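Local coordinates for protein pngf-ii (Elizabethkingia meningoseptica, PDB 4R4X) that probably hydrolyses the amide bond between N-linked glycans and the polypeptide of glycoproteins, acting as a peptide:N-glycosidase of the PNGase F type, at residues G286-P291 with V406-I411; P295-M300 with V379-N384; R301-F306 with T492-V497; L421-T426 with W528-V533; K440-Y445 with V513-G518. All blocks are in the same frame, centred on the assembly; numbering follows the deposited sequence. Where two conformers were deposited one is given.

Contact 1. Residues G286-P291 with V406-I411; sequences GVALTP and VEVDFI
L289 sets its CG anti to the backbone N (chi1 162°), and V408, in the conformer described, has CG1 anti to its own N (chi1 -168°), beside the L289 backbone. The CD2 branch of L289 touches the strand 406-411: it is 3.5 Å from D409 O and 4.2 Å from F410 CB, so this methyl spans two successive residues. V408 was modelled in two conformers; the contacts given are those of one of them and are tentative. In it, V408 CG1 lies 3.9 Å from L289 O and 4.1 Å from L289 CB, while V408 CG2 faces A288 CB at 4.0 Å. The F410 ring leads away from 286-291 and packs on V382, H509 and I511.

No direct hydrogen bond joins the two segments. Water 1 supplies the polar link: it donates to L289 O over 2.8 Å and accepts from D409 N over 3.2 Å. L289 and V287 are bonded through their backbones to V382 and N384, and V408 to I511, so the loop stands between strand 378-384 and strand 406-412, outermost in its four-stranded antiparallel sheet. The chemistry implies that this part of the join rests on van der Waals contact and one water that takes up the D409 N-H and donates to L289 O.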
# COMPACT_ATOMS: atom_id res chain seq x y z
N GLY A 286 -0.61 24.55 18.33
CA GLY A 286 -1.03 23.16 18.19
C GLY A 286 0.07 22.18 17.86
O GLY A 286 -0.19 21.12 17.28
N VAL A 287 1.29 22.52 18.24
CA VAL A 287 2.47 21.73 17.86
C VAL A 287 2.88 20.70 18.89
O VAL A 287 3.72 19.84 18.58
CB VAL A 287 3.68 22.61 17.51
CG1 VAL A 287 3.32 23.54 16.38
CG2 VAL A 287 4.20 23.39 18.73
N ALA A 288 2.31 20.78 20.09
CA ALA A 288 2.68 19.89 21.19
C ALA A 288 1.48 19.33 21.93
O ALA A 288 0.46 20.01 22.10
CB ALA A 288 3.59 20.63 22.18
N LEU A 289 1.60 18.09 22.39
CA LEU A 289 0.58 17.48 23.21
C LEU A 289 0.44 18.32 24.49
O LEU A 289 1.42 18.85 25.00
CB LEU A 289 0.97 16.03 23.52
CG LEU A 289 0.36 15.23 24.65
CD1 LEU A 289 0.71 13.77 24.43
CD2 LEU A 289 0.85 15.70 26.01
N THR A 290 -0.80 18.48 24.95
CA THR A 290 -1.06 19.02 26.29
C THR A 290 -2.09 18.09 26.97
O THR A 290 -2.62 17.18 26.34
CB THR A 290 -1.60 20.47 26.25
OG1 THR A 290 -2.98 20.44 25.92
CG2 THR A 290 -0.87 21.35 25.24
N PRO A 291 -2.40 18.32 28.25
CA PRO A 291 -3.41 17.48 28.88
C PRO A 291 -4.76 17.48 28.15
O PRO A 291 -5.50 16.52 28.26
CB PRO A 291 -3.54 18.11 30.28
CG PRO A 291 -2.20 18.71 30.54
CD PRO A 291 -1.81 19.28 29.20
N VAL A 406 11.65 22.25 20.77
CA VAL A 406 10.32 21.73 21.07
C VAL A 406 10.46 20.79 22.27
O VAL A 406 11.21 19.84 22.24
CB VAL A 406 9.73 20.92 19.88
CG1 VAL A 406 8.52 20.13 20.35
CG2 VAL A 406 9.35 21.84 18.75
N GLU A 407 9.71 21.06 23.32
CA GLU A 407 9.81 20.29 24.55
C GLU A 407 8.41 19.93 24.95
O GLU A 407 7.54 20.82 25.00
CB GLU A 407 10.50 21.13 25.63
CG GLU A 407 10.59 20.45 26.99
CD GLU A 407 11.61 21.14 27.90
OE1 GLU A 407 12.40 20.41 28.54
OE2 GLU A 407 11.64 22.39 27.91
N VAL A 408 8.17 18.65 25.19
CA VAL A 408 6.85 18.12 25.52
C VAL A 408 6.95 17.21 26.76
O VAL A 408 7.88 16.41 26.86
CB VAL A 408 6.30 17.30 24.33
CG1 VAL A 408 4.83 16.98 24.50
CG2 VAL A 408 6.53 18.04 23.02
N ASP A 409 5.98 17.33 27.66
CA ASP A 409 5.84 16.51 28.85
C ASP A 409 4.59 15.66 28.60
O ASP A 409 3.62 16.16 28.06
CB ASP A 409 5.63 17.44 30.08
CG ASP A 409 5.61 16.70 31.42
OD1 ASP A 409 6.29 15.67 31.56
OD2 ASP A 409 4.92 17.18 32.37
N PHE A 410 4.62 14.38 28.99
CA PHE A 410 3.47 13.48 28.89
C PHE A 410 3.52 12.44 30.02
O PHE A 410 4.56 12.23 30.66
CB PHE A 410 3.46 12.76 27.53
CG PHE A 410 4.73 12.03 27.22
CD1 PHE A 410 5.79 12.70 26.61
CD2 PHE A 410 4.89 10.70 27.56
CE1 PHE A 410 6.97 12.05 26.34
CE2 PHE A 410 6.08 10.05 27.30
CZ PHE A 410 7.11 10.73 26.69
N ILE A 411 2.39 11.79 30.24
CA ILE A 411 2.27 10.84 31.35
C ILE A 411 1.94 9.46 30.82
O ILE A 411 0.98 9.29 30.07
CB ILE A 411 1.16 11.28 32.32
CG1 ILE A 411 1.49 12.65 32.91
CG2 ILE A 411 1.00 10.26 33.45
CD1 ILE A 411 0.30 13.37 33.52
O HOH W 1 3.45 19.07 26.92

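Contact 2. Residues P295-M300 with V379-N384; sequences PFIELM and VLPVFN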
# COMPACT_ATOMS: atom_id res chain seq x y z
N PRO A 295 -1.66 16.62 18.98
CA PRO A 295 -1.35 17.14 17.65
C PRO A 295 -1.72 16.11 16.59
O PRO A 295 -1.91 14.95 16.93
CB PRO A 295 0.16 17.38 17.71
CG PRO A 295 0.67 16.41 18.72
CD PRO A 295 -0.45 16.18 19.70
N PHE A 296 -1.82 16.50 15.32
CA PHE A 296 -2.15 15.51 14.30
C PHE A 296 -0.98 14.55 14.02
O PHE A 296 0.18 14.83 14.39
CB PHE A 296 -2.70 16.17 13.02
CG PHE A 296 -1.68 16.84 12.16
CD1 PHE A 296 -1.03 16.14 11.15
CD2 PHE A 296 -1.38 18.19 12.33
CE1 PHE A 296 -0.10 16.77 10.34
CE2 PHE A 296 -0.46 18.83 11.51
CZ PHE A 296 0.18 18.12 10.50
N ILE A 297 -1.31 13.41 13.42
CA ILE A 297 -0.33 12.40 13.03
C ILE A 297 -0.16 12.43 11.52
O ILE A 297 -1.17 12.34 10.76
CB ILE A 297 -0.77 11.02 13.50
CG1 ILE A 297 -0.64 10.97 15.03
CG2 ILE A 297 0.03 9.86 12.87
CD1 ILE A 297 -1.18 9.71 15.62
N GLU A 298 1.10 12.53 11.09
CA GLU A 298 1.47 12.40 9.67
C GLU A 298 1.56 10.93 9.27
O GLU A 298 2.47 10.21 9.71
CB GLU A 298 2.83 13.04 9.40
CG GLU A 298 2.90 14.48 9.79
CD GLU A 298 4.25 15.10 9.55
OE1 GLU A 298 5.28 14.50 9.93
OE2 GLU A 298 4.28 16.21 8.98
N LEU A 299 0.62 10.44 8.46
CA LEU A 299 0.78 9.09 7.91
C LEU A 299 1.97 9.03 6.96
O LEU A 299 2.73 8.07 6.98
CB LEU A 299 -0.46 8.63 7.15
CG LEU A 299 -1.78 8.54 7.92
CD1 LEU A 299 -2.81 7.81 7.04
CD2 LEU A 299 -1.58 7.79 9.25
N MSE A 300 2.13 10.07 6.15
CA MSE A 300 3.14 10.12 5.07
C MSE A 300 3.47 11.56 4.81
O MSE A 300 2.58 12.35 4.51
CB MSE A 300 2.60 9.49 3.77
CG MSE A 300 3.54 9.63 2.56
SE MSE A 300 2.56 9.70 0.84
CE MSE A 300 1.18 8.35 1.18
N VAL A 379 0.35 3.88 20.77
CA VAL A 379 0.69 5.03 19.92
C VAL A 379 0.24 6.31 20.62
O VAL A 379 -0.92 6.40 21.01
CB VAL A 379 -0.03 4.94 18.55
CG1 VAL A 379 0.22 6.18 17.72
CG2 VAL A 379 0.42 3.70 17.79
N LEU A 380 1.16 7.26 20.81
CA LEU A 380 0.86 8.57 21.39
C LEU A 380 1.55 9.66 20.59
O LEU A 380 2.79 9.73 20.59
CB LEU A 380 1.37 8.66 22.82
CG LEU A 380 1.02 9.96 23.56
CD1 LEU A 380 -0.47 10.09 23.75
CD2 LEU A 380 1.71 10.03 24.92
N PRO A 381 0.78 10.53 19.91
CA PRO A 381 1.36 11.67 19.20
C PRO A 381 1.83 12.72 20.19
O PRO A 381 1.03 13.18 21.00
CB PRO A 381 0.19 12.22 18.38
CG PRO A 381 -1.04 11.79 19.11
CD PRO A 381 -0.69 10.47 19.78
N VAL A 382 3.11 13.08 20.16
CA VAL A 382 3.69 13.97 21.17
C VAL A 382 3.96 15.37 20.63
O VAL A 382 3.77 16.34 21.34
CB VAL A 382 4.93 13.36 21.85
CG1 VAL A 382 4.52 12.19 22.73
CG2 VAL A 382 5.95 12.89 20.85
N PHE A 383 4.38 15.48 19.37
CA PHE A 383 4.53 16.79 18.75
C PHE A 383 4.37 16.71 17.25
O PHE A 383 4.53 15.64 16.64
CB PHE A 383 5.87 17.45 19.11
CG PHE A 383 7.08 16.66 18.71
CD1 PHE A 383 7.67 16.83 17.48
CD2 PHE A 383 7.68 15.80 19.63
CE1 PHE A 383 8.78 16.09 17.13
CE2 PHE A 383 8.82 15.08 19.29
CZ PHE A 383 9.36 15.22 18.03
N ASN A 384 4.06 17.85 16.67
CA ASN A 384 4.02 18.02 15.22
C ASN A 384 4.13 19.50 14.91
O ASN A 384 3.19 20.26 15.19
CB ASN A 384 2.73 17.46 14.65
CG ASN A 384 2.80 17.28 13.14
OD1 ASN A 384 3.56 17.96 12.44
ND2 ASN A 384 2.04 16.32 12.64
O HOH W 2 2.46 13.61 15.50
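F296 O is gripped by two donors, N384 ND2 at 3.0 Å and water 2 at 2.8 Å. The amide bond is nearly straight, with an N-H...O angle of 176°, and the oxygen lies in the amide plane of N384, yet the donor stands well above the plane of the carbonyl. Water 2 also donates to F383 O, adding a second route between the segments. N384 reaches this place with CG anti to its backbone N (chi1 -165°). The same ND2 also lies 3.2 Å above the F296 ring plane, offset toward the rim near CE1; ring and amide planes are 39° apart. E298 CG approaches N384 ND2 to 3.5 Å. At the other end of the amide, OD1 accepts from T386 N, which helps to fix its rotation.

Beside this polar cluster the prolines pack. P295 sets its CG 3.9 Å from F383 CA and its CD 3.6 Å from P381 O, and I297 CG1 meets P381 CB at 3.7 Å. P295 O is buried here without a partner in the model.

The E298 carboxylate turns to S531, R301 and T386. The touching parts, 295-298 and 379-384, run in clearly different directions and do not pair as strands: I297 bonds to I253 of strand 248-253, whereas 379-384 runs beside strand 527-537, with V382 and F383 forming a classic beta bulge against G532.

Contact 3. Residues R301-F306 with T492-V497; sequences RFFTPF and TITNPV
F302 and I493 form an antiparallel non-hydrogen-bonded pair with CA atoms 4.2 Å apart, flanked by the bonds T494 N to R301 O (3.0 Å) and F303 N to T492 O (3.1 Å). Beyond it the strands part: water 3 accepts from R301 N and donates to T494 O, 2.8 Å in each case.

The F303 ring turns its edge to the partner segment. CG is anti to the carbonyl carbon (chi1 -67°), and CE1 lies 3.6 Å from T494 OG1, with T492 O also near the ring plane; that hydroxyl is bonded to N487 O, and the ring stacks with W488. F302 and I493 project from the other side of the pair, where F302 CB and I493 CG1 stand 4.5 Å apart and the F302 ring leads away toward Y328 and L236. I493 CG2 rests 3.6 Å from R301 O. The R301 guanidinium is engaged elsewhere, by E298 and N529 O.

In the larger antiparallel sheet this short pairing joins strand 297-303, from the N-terminal PNGase F family region, to strand 493-504, from the C-terminal one; F302 bonds onward to G249 of strand 248-253, and V497 to Y423 of strand 416-428.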
# COMPACT_ATOMS: atom_id res chain seq x y z
N ARG A 301 4.75 11.94 4.92
CA ARG A 301 5.24 13.25 4.53
C ARG A 301 5.86 13.09 3.15
O ARG A 301 6.69 12.19 2.94
CB ARG A 301 6.27 13.78 5.55
CG ARG A 301 7.03 15.04 5.12
CD ARG A 301 6.62 16.32 5.81
NE ARG A 301 6.60 16.23 7.27
CZ ARG A 301 7.59 16.48 8.13
NH1 ARG A 301 8.80 16.84 7.72
NH2 ARG A 301 7.38 16.31 9.43
N PHE A 302 5.43 13.93 2.21
CA PHE A 302 5.88 13.83 0.83
C PHE A 302 6.08 15.22 0.25
O PHE A 302 5.57 16.22 0.78
CB PHE A 302 4.92 12.99 -0.05
CG PHE A 302 3.57 13.64 -0.29
CD1 PHE A 302 2.55 13.52 0.66
CD2 PHE A 302 3.30 14.34 -1.46
CE1 PHE A 302 1.31 14.12 0.45
CE2 PHE A 302 2.06 14.94 -1.67
CZ PHE A 302 1.06 14.83 -0.72
N PHE A 303 6.84 15.28 -0.84
CA PHE A 303 7.04 16.53 -1.52
C PHE A 303 6.68 16.36 -2.97
O PHE A 303 7.11 15.40 -3.59
CB PHE A 303 8.48 16.98 -1.32
CG PHE A 303 8.75 17.34 0.10
CD1 PHE A 303 9.05 16.36 1.02
CD2 PHE A 303 8.55 18.64 0.53
CE1 PHE A 303 9.19 16.66 2.37
CE2 PHE A 303 8.73 18.96 1.88
CZ PHE A 303 9.03 17.97 2.80
N THR A 304 5.88 17.27 -3.50
CA THR A 304 5.53 17.20 -4.94
C THR A 304 6.74 17.52 -5.79
O THR A 304 7.63 18.28 -5.38
CB THR A 304 4.36 18.10 -5.38
OG1 THR A 304 4.77 19.48 -5.42
CG2 THR A 304 3.16 17.94 -4.48
N PRO A 305 6.81 16.91 -6.97
CA PRO A 305 7.81 17.34 -7.90
C PRO A 305 7.42 18.69 -8.51
O PRO A 305 6.38 19.22 -8.16
CB PRO A 305 7.84 16.19 -8.90
CG PRO A 305 6.44 15.72 -8.95
CD PRO A 305 5.93 15.88 -7.55
N PHE A 306 8.27 19.26 -9.34
CA PHE A 306 7.97 20.50 -10.03
C PHE A 306 7.08 20.26 -11.26
O PHE A 306 7.57 19.81 -12.30
CB PHE A 306 9.25 21.14 -10.50
CG PHE A 306 10.12 21.72 -9.41
CD1 PHE A 306 9.99 23.05 -9.03
CD2 PHE A 306 11.14 20.97 -8.86
CE1 PHE A 306 10.85 23.61 -8.09
CE2 PHE A 306 11.98 21.51 -7.91
CZ PHE A 306 11.84 22.83 -7.52
N THR A 492 9.24 12.71 -3.87
CA THR A 492 9.44 11.54 -3.02
C THR A 492 8.89 11.72 -1.59
O THR A 492 8.70 12.85 -1.09
CB THR A 492 10.93 11.07 -2.92
OG1 THR A 492 11.73 12.04 -2.20
CG2 THR A 492 11.54 10.80 -4.31
N ILE A 493 8.70 10.58 -0.94
CA ILE A 493 8.43 10.52 0.51
C ILE A 493 9.69 10.77 1.35
O ILE A 493 10.77 10.34 0.98
CB ILE A 493 7.97 9.11 0.88
CG1 ILE A 493 6.60 8.85 0.27
CG2 ILE A 493 7.94 8.87 2.41
CD1 ILE A 493 6.18 7.41 0.29
N THR A 494 9.53 11.42 2.50
CA THR A 494 10.58 11.46 3.50
C THR A 494 10.30 10.36 4.53
O THR A 494 9.27 10.39 5.22
CB THR A 494 10.66 12.85 4.17
OG1 THR A 494 11.18 13.78 3.21
CG2 THR A 494 11.55 12.82 5.40
N ASN A 495 11.20 9.39 4.61
CA ASN A 495 11.07 8.25 5.55
C ASN A 495 11.05 8.67 7.01
O ASN A 495 11.87 9.49 7.38
CB ASN A 495 12.27 7.33 5.38
CG ASN A 495 12.05 6.27 4.32
OD1 ASN A 495 12.32 6.46 3.14
ND2 ASN A 495 11.57 5.14 4.74
N PRO A 496 10.17 8.09 7.84
CA PRO A 496 10.39 8.25 9.28
C PRO A 496 11.64 7.52 9.71
O PRO A 496 12.03 6.55 9.07
CB PRO A 496 9.18 7.55 9.93
CG PRO A 496 8.16 7.44 8.83
CD PRO A 496 8.89 7.43 7.53
N VAL A 497 12.27 8.00 10.77
CA VAL A 497 13.24 7.20 11.46
C VAL A 497 12.61 6.73 12.77
O VAL A 497 11.72 7.39 13.32
CB VAL A 497 14.55 7.96 11.68
CG1 VAL A 497 15.12 8.45 10.34
CG2 VAL A 497 14.38 9.09 12.67
O HOH W 3 6.54 9.95 5.72

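Contact 4. Residues L421-T426 with W528-V533; sequences LRYITT and WNVSGV
T425 and V530 lie side by side and point the same way. The threonine hydroxyl is anti to its backbone N (chi1 179°), which places OG1 3.5 Å from V530 CG1 and, in the ring plane, 3.4 Å from the W528 edge atom CE3. Y423 joins them on this face: its CE1 comes 4.0 Å from V530 CB, and its OH lies 3.7 Å from V530 CG1. Both hydroxyls bond to N442 OD1. L421 CD1 folds over the glycine at 3.8 Å from G532 CA.

On the opposite face, S531 OG sits between its own N and carbonyl carbon (chi1 78°), 3.7 Å from I424 CB. It is bonded to E298 OE1, and water 4 donates to it and to R422 O. The R422 chain runs extended from CG to NE, which pairs with E334. T426 OG1 meets N529 CB at 3.6 Å and is bonded to H428.

Six backbone bonds, two each in the pairs R422-V533, I424-S531 and T426-N529, run between the strands, whose directions differ by 167°. Strand 493-504 continues the sheet beyond 421-426, and strand 378-384 beyond 528-533.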
# COMPACT_ATOMS: atom_id res chain seq x y z
N LEU A 421 10.62 6.58 19.26
CA LEU A 421 10.06 7.80 18.72
C LEU A 421 10.09 7.68 17.21
O LEU A 421 11.16 7.57 16.61
CB LEU A 421 10.85 9.03 19.15
CG LEU A 421 10.24 10.37 18.71
CD1 LEU A 421 8.90 10.62 19.38
CD2 LEU A 421 11.17 11.54 18.99
N ARG A 422 8.90 7.65 16.61
CA ARG A 422 8.74 7.72 15.16
C ARG A 422 8.87 9.18 14.81
O ARG A 422 8.03 9.99 15.20
CB ARG A 422 7.37 7.20 14.74
CG ARG A 422 7.05 7.26 13.24
CD ARG A 422 5.62 6.81 13.02
NE ARG A 422 5.17 6.82 11.63
CZ ARG A 422 4.53 7.82 11.03
NH1 ARG A 422 4.14 7.67 9.78
NH2 ARG A 422 4.29 8.97 11.65
N TYR A 423 9.94 9.51 14.10
CA TYR A 423 10.38 10.89 13.95
C TYR A 423 10.55 11.22 12.47
O TYR A 423 11.34 10.57 11.77
CB TYR A 423 11.69 11.10 14.68
CG TYR A 423 12.26 12.50 14.64
CD1 TYR A 423 11.64 13.55 15.32
CD2 TYR A 423 13.45 12.78 13.98
CE1 TYR A 423 12.18 14.83 15.32
CE2 TYR A 423 14.01 14.05 14.00
CZ TYR A 423 13.37 15.07 14.66
OH TYR A 423 13.87 16.35 14.65
N ILE A 424 9.77 12.18 12.01
CA ILE A 424 9.83 12.68 10.63
C ILE A 424 10.36 14.10 10.66
O ILE A 424 9.77 14.97 11.28
CB ILE A 424 8.46 12.66 9.94
CG1 ILE A 424 7.86 11.27 10.02
CG2 ILE A 424 8.58 13.09 8.47
CD1 ILE A 424 6.45 11.16 9.47
N THR A 425 11.48 14.34 9.99
CA THR A 425 12.08 15.66 9.97
C THR A 425 12.47 16.11 8.57
O THR A 425 13.08 15.32 7.82
CB THR A 425 13.31 15.76 10.90
OG1 THR A 425 13.86 17.09 10.81
CG2 THR A 425 14.41 14.72 10.54
N THR A 426 12.14 17.36 8.25
CA THR A 426 12.65 18.04 7.06
C THR A 426 13.00 19.49 7.37
O THR A 426 12.32 20.16 8.15
CB THR A 426 11.69 17.96 5.86
OG1 THR A 426 10.42 18.56 6.17
CG2 THR A 426 11.48 16.53 5.45
N TRP A 528 11.77 24.13 10.46
CA TRP A 528 11.88 22.66 10.51
C TRP A 528 10.52 22.02 10.78
O TRP A 528 9.92 22.27 11.82
CB TRP A 528 12.91 22.24 11.56
CG TRP A 528 14.29 22.50 11.08
CD1 TRP A 528 14.94 23.71 11.06
CD2 TRP A 528 15.17 21.57 10.46
NE1 TRP A 528 16.17 23.57 10.48
CE2 TRP A 528 16.34 22.27 10.11
CE3 TRP A 528 15.10 20.20 10.19
CZ2 TRP A 528 17.43 21.63 9.51
CZ3 TRP A 528 16.17 19.58 9.59
CH2 TRP A 528 17.31 20.29 9.24
N ASN A 529 10.06 21.21 9.82
CA ASN A 529 8.84 20.43 9.95
C ASN A 529 9.19 19.10 10.61
O ASN A 529 9.81 18.22 9.96
CB ASN A 529 8.22 20.15 8.59
CG ASN A 529 7.57 21.37 7.97
OD1 ASN A 529 6.88 22.14 8.63
ND2 ASN A 529 7.72 21.49 6.67
N VAL A 530 8.83 18.94 11.88
CA VAL A 530 9.17 17.75 12.64
C VAL A 530 7.93 17.18 13.34
O VAL A 530 7.12 17.91 13.95
CB VAL A 530 10.34 17.97 13.63
CG1 VAL A 530 11.52 18.66 12.94
CG2 VAL A 530 9.92 18.81 14.81
N SER A 531 7.74 15.88 13.19
CA SER A 531 6.72 15.18 13.97
C SER A 531 7.30 13.98 14.71
O SER A 531 8.26 13.32 14.28
CB SER A 531 5.52 14.79 13.11
OG SER A 531 5.82 13.66 12.34
N GLY A 532 6.69 13.71 15.86
CA GLY A 532 7.10 12.65 16.75
C GLY A 532 5.91 11.92 17.32
O GLY A 532 5.02 12.54 17.90
N VAL A 533 5.88 10.62 17.10
CA VAL A 533 4.88 9.76 17.66
C VAL A 533 5.60 8.74 18.53
O VAL A 533 6.54 8.08 18.08
CB VAL A 533 4.07 9.07 16.55
CG1 VAL A 533 3.09 8.09 17.13
CG2 VAL A 533 3.33 10.11 15.73
O HOH W 4 6.07 10.70 13.23

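Contact 5. Residues K440-Y445 with V513-G518; sequences KENSIY and VKIPQG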
# COMPACT_ATOMS: atom_id res chain seq x y z
N LYS A 440 21.87 20.10 9.11
CA LYS A 440 21.86 20.51 10.52
C LYS A 440 21.56 19.32 11.39
O LYS A 440 20.59 18.61 11.16
CB LYS A 440 20.79 21.59 10.78
CG LYS A 440 21.01 22.90 10.07
CD LYS A 440 22.29 23.62 10.47
CE LYS A 440 22.44 24.94 9.73
NZ LYS A 440 21.51 26.00 10.19
N GLU A 441 22.39 19.10 12.40
CA GLU A 441 22.16 18.03 13.35
C GLU A 441 20.88 18.20 14.16
O GLU A 441 20.70 19.23 14.78
CB GLU A 441 23.36 17.95 14.27
CG GLU A 441 23.31 16.82 15.28
CD GLU A 441 24.66 16.66 15.99
OE1 GLU A 441 24.91 17.38 16.98
OE2 GLU A 441 25.45 15.81 15.55
N ASN A 442 20.00 17.19 14.12
CA ASN A 442 18.80 17.12 14.97
C ASN A 442 19.17 16.31 16.21
O ASN A 442 19.65 15.17 16.08
CB ASN A 442 17.61 16.39 14.28
CG ASN A 442 16.95 17.17 13.14
OD1 ASN A 442 15.74 17.04 12.92
ND2 ASN A 442 17.72 17.94 12.41
N SER A 443 18.91 16.86 17.39
CA SER A 443 19.21 16.19 18.66
C SER A 443 17.91 15.91 19.42
O SER A 443 17.11 16.80 19.64
CB SER A 443 20.13 17.06 19.51
OG SER A 443 21.40 17.19 18.89
N ILE A 444 17.71 14.66 19.82
CA ILE A 444 16.52 14.23 20.55
C ILE A 444 16.92 13.87 21.99
O ILE A 444 17.83 13.05 22.21
CB ILE A 444 15.86 13.02 19.86
CG1 ILE A 444 15.25 13.41 18.49
CG2 ILE A 444 14.74 12.46 20.72
CD1 ILE A 444 16.27 13.72 17.43
N TYR A 445 16.23 14.47 22.95
CA TYR A 445 16.46 14.22 24.37
C TYR A 445 15.26 13.51 24.99
O TYR A 445 14.10 13.78 24.63
CB TYR A 445 16.67 15.56 25.08
CG TYR A 445 17.88 16.34 24.63
CD1 TYR A 445 17.89 16.99 23.41
CD2 TYR A 445 19.00 16.46 25.45
CE1 TYR A 445 19.00 17.72 23.00
CE2 TYR A 445 20.09 17.21 25.06
CZ TYR A 445 20.08 17.82 23.82
OH TYR A 445 21.17 18.54 23.41
N VAL A 513 13.35 18.20 21.31
CA VAL A 513 14.11 18.27 20.05
C VAL A 513 14.79 19.61 19.95
O VAL A 513 14.14 20.64 20.12
CB VAL A 513 13.21 18.11 18.82
CG1 VAL A 513 14.03 18.14 17.52
CG2 VAL A 513 12.44 16.81 18.94
N LYS A 514 16.08 19.59 19.65
CA LYS A 514 16.88 20.79 19.43
C LYS A 514 17.52 20.67 18.05
O LYS A 514 18.00 19.59 17.69
CB LYS A 514 18.00 20.90 20.47
CG LYS A 514 17.55 21.04 21.91
CD LYS A 514 18.73 21.37 22.82
CE LYS A 514 18.34 21.31 24.29
NZ LYS A 514 19.53 21.59 25.12
N ILE A 515 17.51 21.77 17.29
CA ILE A 515 18.12 21.86 15.95
C ILE A 515 18.73 23.26 15.83
O ILE A 515 18.05 24.24 16.17
CB ILE A 515 17.03 21.71 14.86
CG1 ILE A 515 16.26 20.40 15.05
CG2 ILE A 515 17.61 21.75 13.46
CD1 ILE A 515 15.02 20.29 14.16
N PRO A 516 20.00 23.39 15.37
CA PRO A 516 20.64 24.71 15.24
C PRO A 516 20.15 25.42 13.97
O PRO A 516 20.85 25.46 12.94
CB PRO A 516 22.14 24.39 15.19
CG PRO A 516 22.20 23.02 14.66
CD PRO A 516 20.93 22.31 15.04
N GLN A 517 18.94 25.95 14.07
CA GLN A 517 18.22 26.55 12.95
C GLN A 517 19.02 27.70 12.39
O GLN A 517 19.63 28.47 13.15
CB GLN A 517 16.87 27.05 13.43
CG GLN A 517 15.96 27.67 12.39
CD GLN A 517 14.62 27.98 13.01
OE1 GLN A 517 13.79 27.08 13.17
NE2 GLN A 517 14.40 29.24 13.35
N GLY A 518 19.04 27.82 11.08
CA GLY A 518 19.86 28.85 10.43
C GLY A 518 19.21 30.22 10.57
O GLY A 518 17.99 30.31 10.78
O HOH W 5 21.34 19.51 17.52
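S443 and K514 make an antiparallel hydrogen-bonded pair in the four-stranded sheet of strands 406-412, 507-514, 442-446 and 449-454, and past it the partner chain bends into an inverse gamma turn centred on P516. The bonds S443 N to K514 O (2.9 Å) and K514 N to S443 O (3.0 Å) are both near straight, at 168°. Next to them I444 and V513 form a non-hydrogen-bonded pair.

K514 runs extended beyond CG and crosses the Y445 side chain at about a right angle. Its CE lies 4.3 Å from the Y445 ring centroid, 29° off the normal, an off-centre CH-pi contact, and its NZ goes on to D403. K440 is bent instead: chi4 (73°) turns NZ to P516 O, 2.9 Å away and in the carbonyl plane. N442 and I515 lie side by side, and N442 OD1, which is held by Y423 and T425, lies 3.6 Å from I515 CD1. Water 5 bridges the segments, donating to E441 O over 2.8 Å, weakly to K514 O, and lying 2.7 Å from S443 OG.

D435 takes K440 NZ on OD1 and G518 N on OD2. K440 therefore probably stays charged, held between a carboxylate and the P516 carbonyl, while the aliphatic part of K514 packs on the ring and its charge is met by D403.

In the fold
From the N terminus the chain passes its first domain and opens contacts 1, 2 and 3 in quick succession at 286-306. Contact 2 closes first, at 379-384, within the span that contact 1 ends at 406-411; the two touch. Contact 4 opens at 421-426 and contact 5 at 440-445; 5 closes at 513-518, inside the span of 4, which ends at 528-533. Contact 3 closes at 492-497 and so crosses all the others. Contacts 2, 3 and 4 reach the nine-strand sheet; contact 5 and the 406-411 side of contact 1 lie in the four-stranded sheet that includes strand 507-514. Together they tie the N- and C-terminal PNGase F regions into one body.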